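Local coordinates for PrgA (PDB 6Z9K), which provides surface exclusion that protects Enterococcus faecalis against unwanted conjugation, reaching far outside the cell, and is represented here by its magnesium-binding CAP domain, at residues Q72-S77 against V98-I103; I103-D108 against K130-K135; I123-A128 against G139-E144; G149-E154 against P210-I215. One frame throughout, in Å; residues are numbered along the deposited sequence.

Overall arrangement
Contacts 1 and 2 join neighbouring helices of this CAP domain, or a helix and the turn that follows one; contact 3 joins a helix to a loop, and contact 4 a loop to the three-stranded antiparallel sheet. Contacts 1 and 2 share helix 100-112, meeting at Ile103, and contacts 2 and 3 share helix 122-132. All three are partly buried and mix apolar and polar contacts: a salt bridge in contact 1, a Lys-Asn-Asp network beside stacked rings in contact 2, and an asparagine linked to backbone atoms through waters in contact 3. Contact 4 is the most buried, built on ring packing and one tyrosine hydroxyl. Between contacts 3 and 4, Glu144 meets His213 close to the magnesium site; contacts 1 and 2 lie away from it.

Contact 1: Q72-S77 against V98-I103; sequences QKKELS and VSDQSI
Ile103 sets its CD1 against the aliphatic part of Lys74, 3.5 Å from Lys74 CE and tighter than carbons usually pack, the two side chains crossing at about a right angle. The pair illustrates how two helices of the CAP domain, 70-90 and 100-112, are joined where the second one starts, at a capping box. Each branch of Ile103 has its own neighbour: CG2 lies against Lys73 CB, and CG1 faces Ser77 OG, a hydroxyl bonded to the backbone N of Val199 in strand 196-202. Lys74 CG stands anti to the backbone N (chi1 -172°); the chain then bends at chi2 and chi3, and Lys74 NZ meets Asp100 OD1 at 2.9 Å in a salt bridge. The ammonium comes from above the carboxylate plane, 36° out of it, while Asp100 OD2 is bonded to Gln229. A water takes a weak bond from the same NZ and donates to Val98 O. On the buried side Val98 CG1 packs on Ser77 CB at 3.7 Å. Reciprocal bonds fix the helix start: Ser102 N donates to Ser99 OG at 2.9 Å, and Ser99 N to Ser102 OG in a nearly straight line of 175°.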
# COMPACT_ATOMS: atom_id res chain seq x y z
N GLN A 72 -4.23 1.87 -15.68
CA GLN A 72 -4.89 2.20 -14.40
C GLN A 72 -4.24 1.33 -13.30
O GLN A 72 -3.97 1.83 -12.21
CB GLN A 72 -6.40 1.98 -14.50
CG GLN A 72 -7.12 3.03 -15.34
CD GLN A 72 -8.57 2.65 -15.47
OE1 GLN A 72 -8.90 1.47 -15.46
NE2 GLN A 72 -9.44 3.63 -15.59
N LYS A 73 -3.98 0.06 -13.59
CA LYS A 73 -3.26 -0.80 -12.61
C LYS A 73 -1.89 -0.19 -12.30
O LYS A 73 -1.47 -0.17 -11.09
CB LYS A 73 -3.09 -2.22 -13.16
CG LYS A 73 -4.41 -2.94 -13.34
CD LYS A 73 -4.27 -4.37 -13.81
CE LYS A 73 -5.60 -5.07 -13.70
NZ LYS A 73 -5.54 -6.41 -14.30
N LYS A 74 -1.16 0.24 -13.33
CA LYS A 74 0.19 0.78 -13.09
C LYS A 74 0.06 2.07 -12.26
O LYS A 74 0.79 2.20 -11.28
CB LYS A 74 0.97 0.98 -14.38
CG LYS A 74 2.44 1.36 -14.16
CD LYS A 74 3.36 0.82 -15.26
CE LYS A 74 3.42 -0.70 -15.21
NZ LYS A 74 4.44 -1.31 -16.12
N GLU A 75 -0.91 2.93 -12.56
CA GLU A 75 -1.09 4.20 -11.81
C GLU A 75 -1.33 3.89 -10.34
O GLU A 75 -0.77 4.59 -9.48
CB GLU A 75 -2.27 5.03 -12.33
CG GLU A 75 -2.01 5.74 -13.63
CD GLU A 75 -3.26 6.48 -14.12
OE1 GLU A 75 -3.66 6.28 -15.30
OE2 GLU A 75 -3.86 7.21 -13.27
N LEU A 76 -2.21 2.95 -10.06
CA LEU A 76 -2.59 2.56 -8.69
C LEU A 76 -1.36 2.11 -7.92
O LEU A 76 -1.19 2.56 -6.78
CB LEU A 76 -3.65 1.47 -8.75
CG LEU A 76 -4.37 1.20 -7.44
CD1 LEU A 76 -5.22 2.39 -7.02
CD2 LEU A 76 -5.16 -0.11 -7.50
N SER A 77 -0.51 1.29 -8.53
CA SER A 77 0.71 0.77 -7.87
C SER A 77 1.73 1.91 -7.70
O SER A 77 2.32 1.98 -6.62
CB SER A 77 1.30 -0.36 -8.65
OG SER A 77 0.54 -1.56 -8.44
N VAL A 98 7.92 -0.67 -9.08
CA VAL A 98 6.69 -1.22 -9.68
C VAL A 98 7.10 -1.85 -11.00
O VAL A 98 7.82 -1.24 -11.77
CB VAL A 98 5.65 -0.12 -9.85
CG1 VAL A 98 4.44 -0.66 -10.58
CG2 VAL A 98 5.26 0.42 -8.50
N SER A 99 6.65 -3.08 -11.23
CA SER A 99 6.95 -3.80 -12.49
C SER A 99 5.72 -4.49 -13.02
O SER A 99 4.78 -4.68 -12.26
CB SER A 99 8.06 -4.78 -12.24
OG SER A 99 7.66 -5.68 -11.25
N ASP A 100 5.73 -4.92 -14.27
CA ASP A 100 4.66 -5.82 -14.78
C ASP A 100 4.58 -7.04 -13.85
O ASP A 100 3.48 -7.48 -13.56
CB ASP A 100 4.95 -6.18 -16.22
CG ASP A 100 5.14 -4.91 -17.03
OD1 ASP A 100 4.22 -4.08 -16.97
OD2 ASP A 100 6.26 -4.70 -17.55
N GLN A 101 5.71 -7.51 -13.36
CA GLN A 101 5.81 -8.69 -12.48
C GLN A 101 5.05 -8.42 -11.17
O GLN A 101 4.23 -9.23 -10.77
CB GLN A 101 7.27 -9.00 -12.17
CG GLN A 101 7.47 -10.11 -11.18
CD GLN A 101 8.92 -10.53 -11.16
OE1 GLN A 101 9.80 -9.78 -10.78
NE2 GLN A 101 9.15 -11.79 -11.50
N SER A 102 5.31 -7.30 -10.52
CA SER A 102 4.68 -7.00 -9.21
C SER A 102 3.17 -6.79 -9.39
O SER A 102 2.36 -7.23 -8.54
CB SER A 102 5.37 -5.85 -8.52
OG SER A 102 5.06 -4.59 -9.12
N ILE A 103 2.76 -6.13 -10.45
CA ILE A 103 1.32 -5.87 -10.77
C ILE A 103 0.62 -7.20 -11.03
O ILE A 103 -0.43 -7.46 -10.46
CB ILE A 103 1.23 -4.90 -11.94
CG1 ILE A 103 1.78 -3.54 -11.51
CG2 ILE A 103 -0.19 -4.77 -12.45
CD1 ILE A 103 1.93 -2.59 -12.69
O HOH W 1 6.76 -0.25 -14.05

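Contact 2: I103-D108 against K130-K135; sequences IKFAWD and KENGFK
Asn132 carries the polar half of the contact with Lys104 and Asp108, just after Glu131, whose OE1 shares a donating water with Asp108 OD2. Both ends of the Asn132 amide are used. Asn132 OD1 accepts from Lys104 NZ at 2.9 Å, the ammonium standing 43° out of the carbonyl plane, and Asn132 ND2 donates to the anti lone pair of Asp108 OD2 at 2.8 Å, almost straight at 176°. Lys104 NZ also makes a salt bridge to Asp108 OD2, on its syn side, at 3.2 Å. Amide, ammonium and carboxylate thus close a ring of three polar links that, with Ala128 O as a second acceptor of ND2, should hold the amide's rotation. Gly133 leaves helical angles with a positive phi in a Schellman motif, and the chain turns on to Phe134. The ring of Phe134 forms an offset stack with that of Phe105, centroids 4.2 Å apart and planes at 15°; Phe105 CE2 lies over the centre of the Phe134 ring, whereas Phe134 CD1 lies toward the rim of Phe105. The stack sits between helices 100-112 and 122-132, with Ala129 against both rings, while Tyr217 of strand 211-217 meets Phe134 edge-to-face.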
# COMPACT_ATOMS: atom_id res chain seq x y z
N ILE A 103 2.76 -6.13 -10.45
CA ILE A 103 1.32 -5.87 -10.77
C ILE A 103 0.62 -7.20 -11.03
O ILE A 103 -0.43 -7.46 -10.46
CB ILE A 103 1.23 -4.90 -11.94
CG1 ILE A 103 1.78 -3.54 -11.51
CG2 ILE A 103 -0.19 -4.77 -12.45
CD1 ILE A 103 1.93 -2.59 -12.69
N LYS A 104 1.19 -8.04 -11.86
CA LYS A 104 0.53 -9.31 -12.24
C LYS A 104 0.39 -10.16 -10.99
O LYS A 104 -0.67 -10.80 -10.83
CB LYS A 104 1.30 -10.07 -13.33
CG LYS A 104 0.65 -11.39 -13.75
CD LYS A 104 1.42 -12.06 -14.83
CE LYS A 104 0.93 -13.45 -15.16
NZ LYS A 104 1.07 -14.41 -14.03
N PHE A 105 1.41 -10.22 -10.15
CA PHE A 105 1.37 -11.05 -8.94
C PHE A 105 0.24 -10.52 -8.07
O PHE A 105 -0.63 -11.32 -7.58
CB PHE A 105 2.73 -11.03 -8.24
CG PHE A 105 2.86 -11.84 -6.99
CD1 PHE A 105 2.04 -12.91 -6.66
CD2 PHE A 105 3.92 -11.53 -6.15
CE1 PHE A 105 2.27 -13.65 -5.51
CE2 PHE A 105 4.13 -12.26 -5.00
CZ PHE A 105 3.31 -13.30 -4.68
N ALA A 106 0.22 -9.20 -7.83
CA ALA A 106 -0.83 -8.63 -6.96
C ALA A 106 -2.25 -8.94 -7.49
O ALA A 106 -3.16 -9.31 -6.69
CB ALA A 106 -0.66 -7.14 -6.84
N TRP A 107 -2.47 -8.80 -8.80
CA TRP A 107 -3.82 -8.99 -9.38
C TRP A 107 -4.18 -10.48 -9.36
O TRP A 107 -5.39 -10.78 -9.25
CB TRP A 107 -3.94 -8.28 -10.74
CG TRP A 107 -4.09 -6.81 -10.49
CD1 TRP A 107 -3.08 -5.88 -10.50
CD2 TRP A 107 -5.28 -6.11 -10.10
NE1 TRP A 107 -3.59 -4.64 -10.19
CE2 TRP A 107 -4.93 -4.76 -9.92
CE3 TRP A 107 -6.62 -6.48 -9.91
CZ2 TRP A 107 -5.88 -3.79 -9.57
CZ3 TRP A 107 -7.54 -5.53 -9.54
CH2 TRP A 107 -7.17 -4.20 -9.39
N ASP A 108 -3.20 -11.38 -9.49
CA ASP A 108 -3.48 -12.82 -9.31
C ASP A 108 -3.95 -13.08 -7.87
O ASP A 108 -4.94 -13.84 -7.68
CB ASP A 108 -2.31 -13.68 -9.76
CG ASP A 108 -2.17 -13.81 -11.26
OD1 ASP A 108 -3.07 -13.31 -12.01
OD2 ASP A 108 -1.14 -14.36 -11.66
N LYS A 130 2.93 -19.40 -6.51
CA LYS A 130 3.51 -20.50 -7.30
C LYS A 130 3.41 -20.16 -8.80
O LYS A 130 4.39 -20.33 -9.56
CB LYS A 130 2.79 -21.79 -6.99
CG LYS A 130 3.30 -22.93 -7.85
CD LYS A 130 2.48 -24.16 -7.77
CE LYS A 130 2.94 -25.19 -8.80
NZ LYS A 130 3.88 -26.17 -8.22
N GLU A 131 2.26 -19.64 -9.24
CA GLU A 131 2.05 -19.39 -10.68
C GLU A 131 2.91 -18.24 -11.18
O GLU A 131 3.15 -18.18 -12.41
CB GLU A 131 0.60 -19.08 -10.91
CG GLU A 131 -0.26 -20.31 -10.71
CD GLU A 131 -1.76 -20.03 -10.77
OE1 GLU A 131 -2.16 -18.98 -11.32
OE2 GLU A 131 -2.50 -20.93 -10.34
N ASN A 132 3.35 -17.35 -10.29
CA ASN A 132 4.19 -16.19 -10.65
C ASN A 132 5.67 -16.44 -10.34
O ASN A 132 6.47 -15.51 -10.57
CB ASN A 132 3.66 -14.92 -9.97
CG ASN A 132 2.40 -14.42 -10.66
OD1 ASN A 132 2.49 -13.72 -11.65
ND2 ASN A 132 1.23 -14.89 -10.23
N GLY A 133 6.03 -17.63 -9.93
CA GLY A 133 7.43 -18.03 -9.73
C GLY A 133 7.94 -17.65 -8.36
O GLY A 133 9.18 -17.72 -8.16
N PHE A 134 7.06 -17.33 -7.42
CA PHE A 134 7.44 -17.00 -6.03
C PHE A 134 7.34 -18.23 -5.14
O PHE A 134 6.52 -19.13 -5.36
CB PHE A 134 6.55 -15.87 -5.50
CG PHE A 134 6.82 -14.55 -6.16
CD1 PHE A 134 6.23 -14.22 -7.37
CD2 PHE A 134 7.72 -13.64 -5.62
CE1 PHE A 134 6.46 -13.03 -8.01
CE2 PHE A 134 7.95 -12.42 -6.25
CZ PHE A 134 7.34 -12.12 -7.43
N LYS A 135 8.09 -18.21 -4.05
CA LYS A 135 8.08 -19.26 -3.04
C LYS A 135 6.73 -19.30 -2.34
O LYS A 135 6.11 -18.25 -2.10
CB LYS A 135 9.19 -19.04 -2.03
CG LYS A 135 10.56 -19.17 -2.68
CD LYS A 135 11.66 -18.70 -1.79
CE LYS A 135 12.97 -19.16 -2.39
NZ LYS A 135 14.10 -18.53 -1.69
O HOH W 2 0.68 -17.01 -14.46
O HOH W 3 -1.38 -16.92 -12.84

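Contact 3: I123-A128 against G139-E144; sequences IAINKA and GMNYYE
Ile125 carries the apolar part of this contact, splitting its two branches between different partners on the segment 139-144. Ile125 CG2, anti to the backbone N, lies 3.8 Å from Tyr143 CD2, the two side chains running alongside in opposite senses. Ile125 CD1 enters a polar corner, 3.6 Å from Asn141 OD1 and 3.7 Å from Glu144 OE1, and the isoleucine crosses Glu144 at about a right angle.

The hydrogen bonding across the contact is looser and leans on water. Asn126 ND2 makes a weak bond to Met140 O, 3.4 Å long; one water donates to both Asn126 OD1 and Met140 O, and a second accepts from Asn126 ND2 and Gly139 N. The firmer partner of Asn126 OD1 is the backbone N of Tyr137, so this side chain spans the loop after its own helix.

Within the loop Asn141 bonds to its own neighbours in the chain. Asn141 OD1 is gripped by two backbone donors, Glu144 N at 2.8 Å on a lone pair and Tyr143 N at 3.0 Å from above the carbonyl plane, an Asx turn and Asx motif together. Asn141 ND2 returns a straight bond to Glu144 O at 3.0 Å, lying in both the amide and carbonyl planes.

The Asx turn leads into strand 144-148 at Glu144. Its OE1 and OE2 are hydrogen-bonded to His120 and His213, and the side chain lies about 6 Å from the magnesium ion that Leu146 and His185 coordinate, an arrangement consistent with the His- and Glu-lined cavity of CAP domains.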
# COMPACT_ATOMS: atom_id res chain seq x y z
N ILE A 123 -4.52 -19.56 0.88
CA ILE A 123 -4.56 -20.50 -0.27
C ILE A 123 -4.41 -19.69 -1.55
O ILE A 123 -3.62 -20.06 -2.43
CB ILE A 123 -5.86 -21.30 -0.29
CG1 ILE A 123 -5.85 -22.27 0.88
CG2 ILE A 123 -6.04 -21.97 -1.64
CD1 ILE A 123 -7.10 -23.00 1.05
N ALA A 124 -5.10 -18.57 -1.66
CA ALA A 124 -5.02 -17.68 -2.82
C ALA A 124 -3.60 -17.11 -2.96
O ALA A 124 -3.05 -17.03 -4.09
CB ALA A 124 -5.97 -16.52 -2.67
N ILE A 125 -3.01 -16.66 -1.86
CA ILE A 125 -1.68 -16.01 -1.93
C ILE A 125 -0.65 -17.02 -2.42
O ILE A 125 0.14 -16.68 -3.31
CB ILE A 125 -1.35 -15.42 -0.55
CG1 ILE A 125 -2.31 -14.26 -0.21
CG2 ILE A 125 0.09 -14.96 -0.49
CD1 ILE A 125 -2.33 -13.88 1.28
N ASN A 126 -0.63 -18.21 -1.85
CA ASN A 126 0.34 -19.24 -2.26
C ASN A 126 0.07 -19.77 -3.67
O ASN A 126 1.05 -20.03 -4.38
CB ASN A 126 0.37 -20.35 -1.23
CG ASN A 126 1.07 -19.87 0.02
OD1 ASN A 126 2.18 -19.37 -0.06
ND2 ASN A 126 0.44 -20.02 1.19
N LYS A 127 -1.18 -19.84 -4.07
CA LYS A 127 -1.47 -20.28 -5.45
C LYS A 127 -0.92 -19.24 -6.43
O LYS A 127 -0.28 -19.59 -7.45
CB LYS A 127 -2.97 -20.47 -5.65
CG LYS A 127 -3.39 -20.99 -7.01
CD LYS A 127 -4.91 -21.09 -7.14
CE LYS A 127 -5.35 -22.01 -8.26
NZ LYS A 127 -5.08 -21.47 -9.62
N ALA A 128 -1.20 -17.98 -6.20
CA ALA A 128 -0.68 -16.87 -7.00
C ALA A 128 0.85 -16.90 -6.97
O ALA A 128 1.49 -16.67 -7.99
CB ALA A 128 -1.22 -15.54 -6.51
N GLY A 139 -0.01 -22.14 4.48
CA GLY A 139 -0.78 -21.67 5.65
C GLY A 139 -0.41 -20.28 6.14
O GLY A 139 -1.07 -19.81 7.09
N MET A 140 0.61 -19.66 5.55
CA MET A 140 1.17 -18.39 6.01
C MET A 140 1.02 -17.36 4.90
O MET A 140 0.86 -17.71 3.70
CB MET A 140 2.66 -18.51 6.38
CG MET A 140 2.99 -19.71 7.19
SD MET A 140 2.28 -19.57 8.83
CE MET A 140 3.26 -18.25 9.54
N ASN A 141 1.18 -16.14 5.29
CA ASN A 141 1.17 -14.99 4.36
C ASN A 141 2.40 -14.13 4.65
O ASN A 141 2.42 -13.44 5.65
CB ASN A 141 -0.09 -14.16 4.58
CG ASN A 141 0.10 -12.77 4.06
OD1 ASN A 141 0.60 -12.59 2.95
ND2 ASN A 141 -0.31 -11.80 4.86
N TYR A 142 3.39 -14.12 3.76
CA TYR A 142 4.49 -13.14 3.86
C TYR A 142 4.50 -12.22 2.65
O TYR A 142 5.55 -11.64 2.40
CB TYR A 142 5.87 -13.78 3.93
CG TYR A 142 6.00 -14.75 5.07
CD1 TYR A 142 5.48 -14.44 6.32
CD2 TYR A 142 6.65 -15.94 4.88
CE1 TYR A 142 5.56 -15.36 7.37
CE2 TYR A 142 6.82 -16.82 5.95
CZ TYR A 142 6.22 -16.55 7.17
OH TYR A 142 6.34 -17.46 8.20
N TYR A 143 3.38 -12.01 1.98
CA TYR A 143 3.35 -11.16 0.77
C TYR A 143 2.39 -9.98 0.91
O TYR A 143 2.61 -8.99 0.23
CB TYR A 143 2.92 -12.01 -0.42
CG TYR A 143 3.97 -12.99 -0.87
CD1 TYR A 143 5.14 -12.56 -1.47
CD2 TYR A 143 3.79 -14.37 -0.69
CE1 TYR A 143 6.11 -13.44 -1.88
CE2 TYR A 143 4.75 -15.27 -1.13
CZ TYR A 143 5.91 -14.81 -1.74
OH TYR A 143 6.86 -15.68 -2.17
N GLU A 144 1.29 -10.14 1.68
CA GLU A 144 0.15 -9.22 1.62
C GLU A 144 -0.06 -8.41 2.90
O GLU A 144 -0.05 -8.96 4.01
CB GLU A 144 -1.10 -10.05 1.29
CG GLU A 144 -2.39 -9.25 1.32
CD GLU A 144 -3.58 -10.12 0.93
OE1 GLU A 144 -4.16 -10.75 1.82
OE2 GLU A 144 -3.82 -10.18 -0.29
O HOH W 4 2.46 -16.88 1.67
O HOH W 5 -1.91 -21.98 2.31

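Contact 4: G149-E154 against P210-I215; sequences GYYETE and PKIHII
Tyr151 turns one face of its ring to Pro210 and its hydroxyl to the backbone beyond it. Pro210 CG stands 3.7 Å from the centroid of the Tyr151 ring and only 17° off the normal, a CH-pi contact displaced toward the CE2 rim, while Pro210 CB lies 3.5 Å from Tyr151 CZ. The tyrosine holds CG between its own backbone N and carbonyl carbon (chi1 72°), the crowded position. Pro210 also meets the main chain, Pro210 CD lying 3.2 Å from Tyr151 O, and Thr153 CG2 packs on Pro210 CB at 4.0 Å.

At the tip of the ring, Tyr151 OH donates to Lys211 O at 2.8 Å. This oxygen lies in the ring plane, yet the hydroxyl approaches it from 50° above the carbonyl plane. Farther along the strand, Ile212 CG1 comes within 3.7 Å of Tyr151 CE1, meeting the ring obliquely. Backbone links are lighter: Gly149 N makes a long, weak bond to Pro210 O, which also accepts from a water held by Tyr150 N.

The loop thus folds over the entry of strand 211-217, the middle strand of the sheet between 144-148 and 196-202; Tyr151 also touches Leu201 of the latter and Ser166 of helix 160-176, whose Met170 packs against both Tyr150 and Ile212.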
# COMPACT_ATOMS: atom_id res chain seq x y z
N GLY A 149 -12.69 -2.64 4.02
CA GLY A 149 -13.78 -1.77 4.51
C GLY A 149 -13.39 -0.30 4.44
O GLY A 149 -14.01 0.52 5.17
N TYR A 150 -12.47 0.04 3.55
CA TYR A 150 -12.03 1.44 3.38
C TYR A 150 -12.85 2.11 2.28
O TYR A 150 -12.79 3.34 2.19
CB TYR A 150 -10.55 1.49 3.01
CG TYR A 150 -9.65 1.35 4.19
CD1 TYR A 150 -9.24 0.11 4.65
CD2 TYR A 150 -9.17 2.46 4.88
CE1 TYR A 150 -8.44 -0.01 5.77
CE2 TYR A 150 -8.35 2.35 5.97
CZ TYR A 150 -7.97 1.12 6.43
OH TYR A 150 -7.19 1.16 7.54
N TYR A 151 -13.57 1.35 1.46
CA TYR A 151 -14.36 1.89 0.32
C TYR A 151 -15.53 0.93 -0.02
O TYR A 151 -15.65 -0.09 0.62
CB TYR A 151 -13.46 2.20 -0.89
CG TYR A 151 -12.94 0.99 -1.61
CD1 TYR A 151 -11.86 0.26 -1.13
CD2 TYR A 151 -13.45 0.60 -2.82
CE1 TYR A 151 -11.37 -0.87 -1.78
CE2 TYR A 151 -12.97 -0.51 -3.49
CZ TYR A 151 -11.92 -1.26 -2.98
OH TYR A 151 -11.45 -2.38 -3.63
N GLU A 152 -16.42 1.35 -0.92
CA GLU A 152 -17.61 0.57 -1.38
C GLU A 152 -17.65 0.56 -2.91
O GLU A 152 -17.26 1.56 -3.47
CB GLU A 152 -18.92 1.18 -0.87
CG GLU A 152 -19.09 1.12 0.65
CD GLU A 152 -18.34 2.19 1.42
OE1 GLU A 152 -17.55 1.84 2.33
OE2 GLU A 152 -18.56 3.36 1.12
N THR A 153 -18.16 -0.52 -3.52
CA THR A 153 -18.31 -0.70 -4.98
C THR A 153 -19.79 -0.51 -5.35
O THR A 153 -20.60 -1.22 -4.76
CB THR A 153 -17.84 -2.09 -5.42
OG1 THR A 153 -18.37 -3.12 -4.58
CG2 THR A 153 -16.33 -2.20 -5.39
N GLU A 154 -20.12 0.49 -6.19
CA GLU A 154 -21.48 0.65 -6.79
C GLU A 154 -21.38 0.11 -8.21
O GLU A 154 -20.72 0.75 -9.03
CB GLU A 154 -21.93 2.11 -6.83
CG GLU A 154 -23.17 2.32 -7.70
CD GLU A 154 -24.09 3.46 -7.29
OE1 GLU A 154 -23.80 4.11 -6.26
OE2 GLU A 154 -25.10 3.69 -8.00
N PRO A 210 -15.17 -4.37 -0.09
CA PRO A 210 -14.10 -4.58 -1.07
C PRO A 210 -12.76 -4.28 -0.39
O PRO A 210 -12.69 -3.66 0.71
CB PRO A 210 -14.43 -3.64 -2.22
CG PRO A 210 -15.13 -2.49 -1.52
CD PRO A 210 -15.89 -3.11 -0.34
N LYS A 211 -11.71 -4.81 -1.00
CA LYS A 211 -10.38 -4.91 -0.39
C LYS A 211 -9.33 -4.18 -1.21
O LYS A 211 -9.48 -4.03 -2.44
CB LYS A 211 -9.94 -6.37 -0.39
CG LYS A 211 -10.78 -7.25 0.51
CD LYS A 211 -10.43 -8.71 0.19
CE LYS A 211 -11.36 -9.64 0.88
NZ LYS A 211 -11.10 -11.04 0.48
N ILE A 212 -8.32 -3.77 -0.46
CA ILE A 212 -7.05 -3.29 -1.05
C ILE A 212 -5.97 -4.28 -0.64
O ILE A 212 -5.75 -4.48 0.56
CB ILE A 212 -6.70 -1.90 -0.52
CG1 ILE A 212 -7.86 -0.91 -0.75
CG2 ILE A 212 -5.36 -1.47 -1.14
CD1 ILE A 212 -7.71 0.42 -0.01
N HIS A 213 -5.27 -4.82 -1.62
CA HIS A 213 -4.17 -5.79 -1.41
C HIS A 213 -2.84 -5.08 -1.74
O HIS A 213 -2.62 -4.77 -2.90
CB HIS A 213 -4.32 -7.03 -2.34
CG HIS A 213 -5.64 -7.74 -2.28
ND1 HIS A 213 -5.80 -8.96 -1.64
CD2 HIS A 213 -6.84 -7.47 -2.85
CE1 HIS A 213 -7.06 -9.36 -1.77
NE2 HIS A 213 -7.72 -8.47 -2.51
N ILE A 214 -2.03 -4.84 -0.72
CA ILE A 214 -0.66 -4.33 -0.93
C ILE A 214 0.29 -5.52 -0.86
O ILE A 214 0.43 -6.15 0.16
CB ILE A 214 -0.32 -3.22 0.08
CG1 ILE A 214 -1.28 -2.03 -0.07
CG2 ILE A 214 1.16 -2.82 -0.10
CD1 ILE A 214 -0.96 -0.81 0.83
N ILE A 215 0.88 -5.85 -2.01
CA ILE A 215 1.77 -7.01 -2.22
C ILE A 215 3.21 -6.50 -2.34
O ILE A 215 3.47 -5.63 -3.16
CB ILE A 215 1.30 -7.83 -3.44
CG1 ILE A 215 -0.19 -8.20 -3.34
CG2 ILE A 215 2.22 -9.03 -3.55
CD1 ILE A 215 -0.60 -8.83 -2.07
O HOH W 6 -10.92 -1.65 1.61